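Local coordinates for DUF2020 domain-containing protein (Corynebacterium diphtheriae, PDB 3V7B), which is of unknown function but belongs to the DUF2020 family, whose Mog1p/PsbP clan is named after proteins of a related fold, at residues Q42-G48 / V59-P64; G110-V116 / W129-S135. All blocks are in the same frame, centred on the assembly; numbering follows the deposited sequence. Where two conformers were deposited one is given.

Contact 1: Q42-G48 / V59-P64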
loop_
_atom_site.group_PDB
_atom_site.type_symbol
_atom_site.label_atom_id
_atom_site.label_comp_id
_atom_site.label_asym_id
_atom_site.label_seq_id
_atom_site.Cartn_x
_atom_site.Cartn_y
_atom_site.Cartn_z
ATOM N N GLN A 42 0.440 15.675 4.041
ATOM C CA GLN A 42 -0.780 16.437 3.816
ATOM C C GLN A 42 -1.770 16.190 4.908
ATOM O O GLN A 42 -1.891 15.061 5.420
ATOM C CB GLN A 42 -1.432 16.078 2.489
ATOM C CG GLN A 42 -0.558 16.362 1.288
ATOM C CD GLN A 42 -1.259 16.027 -0.043
ATOM O OE1 GLN A 42 -2.066 15.104 -0.129
ATOM N NE2 GLN A 42 -0.986 16.835 -1.054
ATOM N N ARG A 43 -2.496 17.248 5.293
ATOM C CA ARG A 43 -3.564 17.081 6.248
ATOM C C ARG A 43 -4.655 16.071 5.852
ATOM O O ARG A 43 -5.036 15.992 4.687
ATOM C CB ARG A 43 -4.200 18.432 6.560
ATOM C CG ARG A 43 -3.172 19.374 7.188
ATOM C CD ARG A 43 -3.750 20.768 7.316
ATOM N NE ARG A 43 -2.811 21.772 7.819
ATOM C CZ ARG A 43 -1.924 22.438 7.062
ATOM N NH1 ARG A 43 -1.800 22.188 5.759
ATOM N NH2 ARG A 43 -1.142 23.374 7.587
HETATM N N MSE A 44 -5.168 15.337 6.838
HETATM C CA MSE A 44 -6.212 14.317 6.624
HETATM C C MSE A 44 -7.621 14.901 6.520
HETATM O O MSE A 44 -8.096 15.651 7.425
HETATM C CB MSE A 44 -6.212 13.267 7.760
HETATM C CG MSE A 44 -6.849 11.891 7.393
HETATM SE SE MSE A 44 -5.673 10.833 6.257
HETATM C CE MSE A 44 -4.209 10.564 7.443
ATOM N N THR A 45 -8.297 14.547 5.451
ATOM C CA THR A 45 -9.718 14.783 5.308
ATOM C C THR A 45 -10.524 13.584 5.787
ATOM O O THR A 45 -11.603 13.738 6.333
ATOM C CB THR A 45 -10.105 15.028 3.838
ATOM O OG1 THR A 45 -9.529 16.273 3.424
ATOM C CG2 THR A 45 -11.591 15.187 3.747
ATOM N N GLY A 46 -10.042 12.388 5.515
ATOM C CA GLY A 46 -10.785 11.191 5.889
ATOM C C GLY A 46 -9.988 9.974 5.495
ATOM O O GLY A 46 -8.913 10.109 4.851
ATOM N N GLN A 47 -10.517 8.799 5.846
ATOM C CA GLN A 47 -9.836 7.547 5.578
ATOM C C GLN A 47 -10.796 6.401 5.625
ATOM O O GLN A 47 -11.824 6.541 6.190
ATOM C CB GLN A 47 -8.696 7.330 6.558
ATOM C CG GLN A 47 -9.123 7.006 7.977
ATOM C CD GLN A 47 -7.940 7.147 8.908
ATOM O OE1 GLN A 47 -7.818 8.161 9.576
ATOM N NE2 GLN A 47 -7.063 6.160 8.922
ATOM N N GLY A 48 -10.458 5.287 4.979
ATOM C CA GLY A 48 -11.319 4.068 5.066
ATOM C C GLY A 48 -10.500 2.809 4.903
ATOM O O GLY A 48 -9.296 2.887 4.703
ATOM N N VAL A 59 -6.945 3.356 3.081
ATOM C CA VAL A 59 -6.811 4.487 2.137
ATOM C C VAL A 59 -6.990 5.813 2.859
ATOM O O VAL A 59 -7.855 5.934 3.729
ATOM C CB VAL A 59 -7.855 4.408 1.067
ATOM C CG1 VAL A 59 -7.581 5.501 -0.006
ATOM C CG2 VAL A 59 -7.853 3.019 0.426
ATOM N N PHE A 60 -6.120 6.774 2.527
ATOM C CA PHE A 60 -6.038 7.990 3.254
ATOM C C PHE A 60 -6.146 9.150 2.270
ATOM O O PHE A 60 -5.389 9.263 1.314
ATOM C CB PHE A 60 -4.733 8.132 4.041
ATOM C CG PHE A 60 -4.355 6.949 4.905
ATOM C CD1 PHE A 60 -4.755 6.875 6.232
ATOM C CD2 PHE A 60 -3.659 5.863 4.365
ATOM C CE1 PHE A 60 -4.355 5.837 7.048
ATOM C CE2 PHE A 60 -3.356 4.769 5.178
ATOM C CZ PHE A 60 -3.705 4.763 6.520
ATOM N N TRP A 61 -7.086 10.031 2.574
ATOM C CA TRP A 61 -7.397 11.189 1.761
ATOM C C TRP A 61 -7.050 12.498 2.413
ATOM O O TRP A 61 -7.252 12.692 3.605
ATOM C CB TRP A 61 -8.898 11.245 1.456
ATOM C CG TRP A 61 -9.309 10.336 0.345
ATOM C CD1 TRP A 61 -9.349 10.596 -1.047
ATOM C CD2 TRP A 61 -9.856 9.029 0.520
ATOM N NE1 TRP A 61 -9.829 9.520 -1.740
ATOM C CE2 TRP A 61 -10.176 8.527 -0.812
ATOM C CE3 TRP A 61 -10.069 8.219 1.636
ATOM C CZ2 TRP A 61 -10.639 7.261 -1.002
ATOM C CZ3 TRP A 61 -10.590 6.947 1.418
ATOM C CH2 TRP A 61 -10.854 6.492 0.132
ATOM N N SER A 62 -6.537 13.412 1.594
ATOM C CA SER A 62 -6.444 14.834 1.920
ATOM C C SER A 62 -7.393 15.597 0.999
ATOM O O SER A 62 -8.386 15.040 0.543
ATOM C CB SER A 62 -5.030 15.345 1.731
ATOM O OG SER A 62 -4.858 16.641 2.328
ATOM N N TYR A 63 -7.090 16.845 0.673
ATOM C CA TYR A 63 -8.029 17.614 -0.109
ATOM C C TYR A 63 -8.220 17.137 -1.585
ATOM O O TYR A 63 -9.314 17.280 -2.137
ATOM C CB TYR A 63 -7.668 19.111 -0.058
ATOM C CG TYR A 63 -6.322 19.448 -0.680
ATOM C CD1 TYR A 63 -6.206 19.727 -2.072
ATOM C CD2 TYR A 63 -5.165 19.500 0.099
ATOM C CE1 TYR A 63 -4.968 20.031 -2.652
ATOM C CE2 TYR A 63 -3.942 19.799 -0.474
ATOM C CZ TYR A 63 -3.856 20.060 -1.846
ATOM O OH TYR A 63 -2.639 20.320 -2.407
ATOM N N PRO A 64 -7.187 16.576 -2.234
ATOM C CA PRO A 64 -7.474 16.117 -3.619
ATOM C C PRO A 64 -8.516 15.013 -3.715
ATOM O O PRO A 64 -8.822 14.298 -2.738
ATOM C CB PRO A 64 -6.113 15.578 -4.102
ATOM C CG PRO A 64 -5.114 16.249 -3.253
ATOM C CD PRO A 64 -5.766 16.419 -1.895
#
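Ser62 OG donates to Arg43 O at 2.5 Å, a very short hydrogen bond. Trp61 O accepts from Thr45 N at 2.8 Å and, weakly, from Gly46 N at 3.4 Å, a classic beta bulge. Beyond it the pairing is antiparallel: Trp61 N to Gly46 O 2.9 Å, Gly48 N to Val59 O 3.0 Å, Val59 N to Gly48 O 2.9 Å. Gln47 and Phe60 form the non-hydrogen-bonded pair; Gln47 OE1 hydrogen-bonds to Ser33 OG of helix 33-40. On their face Met44, a selenomethionine, makes a Met-aromatic contact, SE 5.3 Å from the Phe60 ring centroid, 80° off the normal, at the edge; SE packs 3.6 Å from Phe60 CB. On the other face Trp61 CZ3 lies 3.9 Å from Gly48 N. Gln42 CB lies 3.5 Å from Ser62 OG, while Gln42 OE1 bonds Asn131. Backbone bonds set the hairpin's register; the bulge lets Thr45 and Gly46 share Trp61 O, and the Ser62-Arg43 bond continues the pairing past the strands, where 42-45 enters and 62-64 leaves.

Contact 2: G110-V116 / W129-S135; sequences GHEEGAV and WSNQQQS
Gly110, next to last in strand 105-111, has its CA 3.2 Å from Gln133 O, where a side chain would clash, and 4.5 Å from Ser135 CA. His111 to Gly114 form a tight type I beta turn into strand 114-121 (His111 N to Gly114 O 2.9 Å, Gly114 N to His111 O 3.3 Å). The side chain of Gln133 lies along it, CG 3.3 Å from His111 O; a water bonds Glu112 OE2 (2.9 Å) and, weakly, Gln133 OE1 (3.4 Å). Gly114 (phi 128°, psi -167°) has a conformation calling for glycine; its CA is 4.3 Å from Asn131 CA. In the beta hairpin 114-121/124-130, Ala115 and Ser130 make an antiparallel hydrogen-bonded pair, Ala115 N to Ser130 O and Ser130 N to Ala115 O both 2.9 Å; Ala115 CB lies 4.3 Å from Ser130 CB and 3.8 Å from Ser135 CA. Val116 (chi1 p) faces Trp129 (chi1 m, chi2 -83°) in a non-hydrogen-bonded pair, CA atoms 4.5 Å apart; Val116 CG2 sits 4.0 Å from the five-membered ring centroid, a CH-pi contact. Ser130 OG accepts from Gln132 N at 2.8 Å, an ST turn, and bonds Asn40 of helix 33-40. Strand 124-130 lies between 114-121 and 69-75; the chain runs on into helix 135-149.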
loop_
_atom_site.group_PDB
_atom_site.type_symbol
_atom_site.label_atom_id
_atom_site.label_comp_id
_atom_site.label_asym_id
_atom_site.label_seq_id
_atom_site.Cartn_x
_atom_site.Cartn_y
_atom_site.Cartn_z
ATOM N N GLY A 110 9.625 7.086 -7.455
ATOM C CA GLY A 110 8.984 8.316 -7.042
ATOM C C GLY A 110 9.084 9.287 -8.218
ATOM O O GLY A 110 10.177 9.528 -8.675
ATOM N N HIS A 111 7.960 9.761 -8.766
ATOM C CA HIS A 111 7.965 10.719 -9.924
ATOM C C HIS A 111 7.008 11.865 -9.684
ATOM O O HIS A 111 6.430 11.975 -8.610
ATOM C CB HIS A 111 7.556 10.009 -11.214
ATOM C CG HIS A 111 8.364 8.781 -11.523
ATOM N ND1 HIS A 111 9.715 8.810 -11.695
ATOM C CD2 HIS A 111 7.970 7.454 -11.710
ATOM C CE1 HIS A 111 10.160 7.564 -11.959
ATOM N NE2 HIS A 111 9.091 6.732 -11.972
ATOM N N GLU A 112 6.768 12.718 -10.690
ATOM C CA GLU A 112 5.830 13.836 -10.542
ATOM C C GLU A 112 4.389 13.351 -10.241
ATOM O O GLU A 112 3.628 14.021 -9.525
ATOM C CB GLU A 112 5.907 14.769 -11.784
ATOM C CG GLU A 112 6.499 14.136 -13.061
ATOM C CD GLU A 112 8.024 13.953 -13.036
ATOM O OE1 GLU A 112 8.489 12.802 -13.197
ATOM O OE2 GLU A 112 8.754 14.953 -12.832
ATOM N N GLU A 113 4.056 12.153 -10.742
ATOM C CA GLU A 113 2.694 11.521 -10.645
ATOM C C GLU A 113 2.391 10.846 -9.296
ATOM O O GLU A 113 1.229 10.449 -9.047
ATOM C CB GLU A 113 2.558 10.395 -11.698
ATOM C CG GLU A 113 2.403 10.822 -13.151
ATOM C CD GLU A 113 3.658 11.474 -13.686
ATOM O OE1 GLU A 113 4.771 10.919 -13.436
ATOM O OE2 GLU A 113 3.515 12.555 -14.307
ATOM N N GLY A 114 3.425 10.718 -8.457
ATOM C CA GLY A 114 3.341 9.982 -7.202
ATOM C C GLY A 114 4.434 8.938 -7.053
ATOM O O GLY A 114 5.400 8.891 -7.832
ATOM N N ALA A 115 4.270 8.047 -6.052
ATOM C CA ALA A 115 5.323 7.144 -5.702
ATOM C C ALA A 115 4.676 5.801 -5.463
ATOM O O ALA A 115 3.532 5.754 -5.082
ATOM C CB ALA A 115 6.053 7.612 -4.437
ATOM N N VAL A 116 5.472 4.758 -5.565
ATOM C CA VAL A 116 5.048 3.399 -5.224
ATOM C C VAL A 116 6.175 2.642 -4.525
ATOM O O VAL A 116 7.370 2.889 -4.742
ATOM C CB VAL A 116 4.578 2.615 -6.483
ATOM C CG1 VAL A 116 5.765 2.433 -7.473
ATOM C CG2 VAL A 116 3.799 1.311 -6.104
ATOM N N TRP A 129 1.074 3.186 -2.352
ATOM C CA TRP A 129 1.118 4.261 -3.307
ATOM C C TRP A 129 0.999 5.551 -2.488
ATOM O O TRP A 129 0.247 5.607 -1.502
ATOM C CB TRP A 129 -0.082 4.158 -4.226
ATOM C CG TRP A 129 -0.050 3.037 -5.209
ATOM C CD1 TRP A 129 0.565 2.999 -6.426
ATOM C CD2 TRP A 129 -0.742 1.778 -5.081
ATOM N NE1 TRP A 129 0.285 1.833 -7.083
ATOM C CE2 TRP A 129 -0.489 1.044 -6.309
ATOM C CE3 TRP A 129 -1.569 1.213 -4.102
ATOM C CZ2 TRP A 129 -1.039 -0.176 -6.539
ATOM C CZ3 TRP A 129 -2.091 -0.045 -4.315
ATOM C CH2 TRP A 129 -1.854 -0.740 -5.476
ATOM N N SER A 130 1.728 6.562 -2.901
ATOM C CA SER A 130 1.620 7.895 -2.338
ATOM C C SER A 130 1.425 8.909 -3.455
ATOM O O SER A 130 1.931 8.728 -4.542
ATOM C CB SER A 130 2.898 8.271 -1.590
ATOM O OG SER A 130 2.961 9.677 -1.340
ATOM N N ASN A 131 0.736 10.001 -3.144
ATOM C CA ASN A 131 0.554 11.092 -4.120
ATOM C C ASN A 131 1.771 12.001 -4.163
ATOM O O ASN A 131 1.773 12.970 -4.912
ATOM C CB ASN A 131 -0.760 11.896 -3.886
ATOM C CG ASN A 131 -0.704 12.784 -2.653
ATOM O OD1 ASN A 131 0.223 12.709 -1.856
ATOM N ND2 ASN A 131 -1.724 13.660 -2.498
ATOM N N GLN A 132 2.778 11.701 -3.323
ATOM C CA GLN A 132 4.001 12.509 -3.206
ATOM C C GLN A 132 5.098 12.004 -4.131
ATOM O O GLN A 132 5.059 10.877 -4.575
ATOM C CB GLN A 132 4.496 12.450 -1.748
ATOM C CG GLN A 132 3.430 12.917 -0.784
ATOM C CD GLN A 132 3.149 14.403 -0.879
ATOM O OE1 GLN A 132 4.061 15.206 -0.888
ATOM N NE2 GLN A 132 1.879 14.776 -0.918
ATOM N N GLN A 133 6.090 12.835 -4.377
ATOM C CA GLN A 133 7.114 12.505 -5.340
ATOM C C GLN A 133 8.233 11.673 -4.765
ATOM O O GLN A 133 8.995 11.080 -5.529
ATOM C CB GLN A 133 7.690 13.763 -5.913
ATOM C CG GLN A 133 6.623 14.580 -6.614
ATOM C CD GLN A 133 7.244 15.596 -7.543
ATOM O OE1 GLN A 133 8.237 15.295 -8.230
ATOM N NE2 GLN A 133 6.667 16.796 -7.580
ATOM N N GLN A 134 8.284 11.582 -3.439
ATOM C CA GLN A 134 9.386 10.875 -2.724
ATOM C C GLN A 134 9.040 9.478 -2.381
ATOM O O GLN A 134 8.222 9.300 -1.512
ATOM C CB GLN A 134 9.693 11.576 -1.425
ATOM C CG GLN A 134 10.055 13.046 -1.593
ATOM C CD GLN A 134 8.862 14.004 -1.879
ATOM O OE1 GLN A 134 7.738 13.822 -1.395
ATOM N NE2 GLN A 134 9.139 15.048 -2.689
ATOM N N SER A 135 9.728 8.507 -2.972
ATOM C CA SER A 135 9.407 7.084 -2.769
ATOM C C SER A 135 9.770 6.680 -1.310
ATOM O O SER A 135 9.261 5.682 -0.781
ATOM C CB SER A 135 10.155 6.203 -3.785
ATOM O OG SER A 135 11.547 6.324 -3.634
HETATM O O HOH W 1 10.425 16.078 -10.723
#

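Overall arrangement
Contact 1 comes first along the chain and is complete before contact 2 begins. Their centres are about 16 Å apart, and both belong to one antiparallel sheet. Contact 1 joins strand 46-50, one of the sheet's two edge strands within the chain, to strand 57-61; contact 2 joins 114-121 to 124-130 and includes the turn from strand 105-111. Strand 69-75 separates the two hairpins, pairing with 57-61 on one side and 124-130 on the other. The loops still meet directly: Gln42 OE1 lies 2.8 Å from Asn131 ND2, probably a hydrogen bond, and Gln42 CD packs 3.5 Å from Gln132 NE2. Gln68 also bridges them, bonding both Gln42 and Asn131. Sequence-distant hairpins are thus linked within one DUF2020 domain.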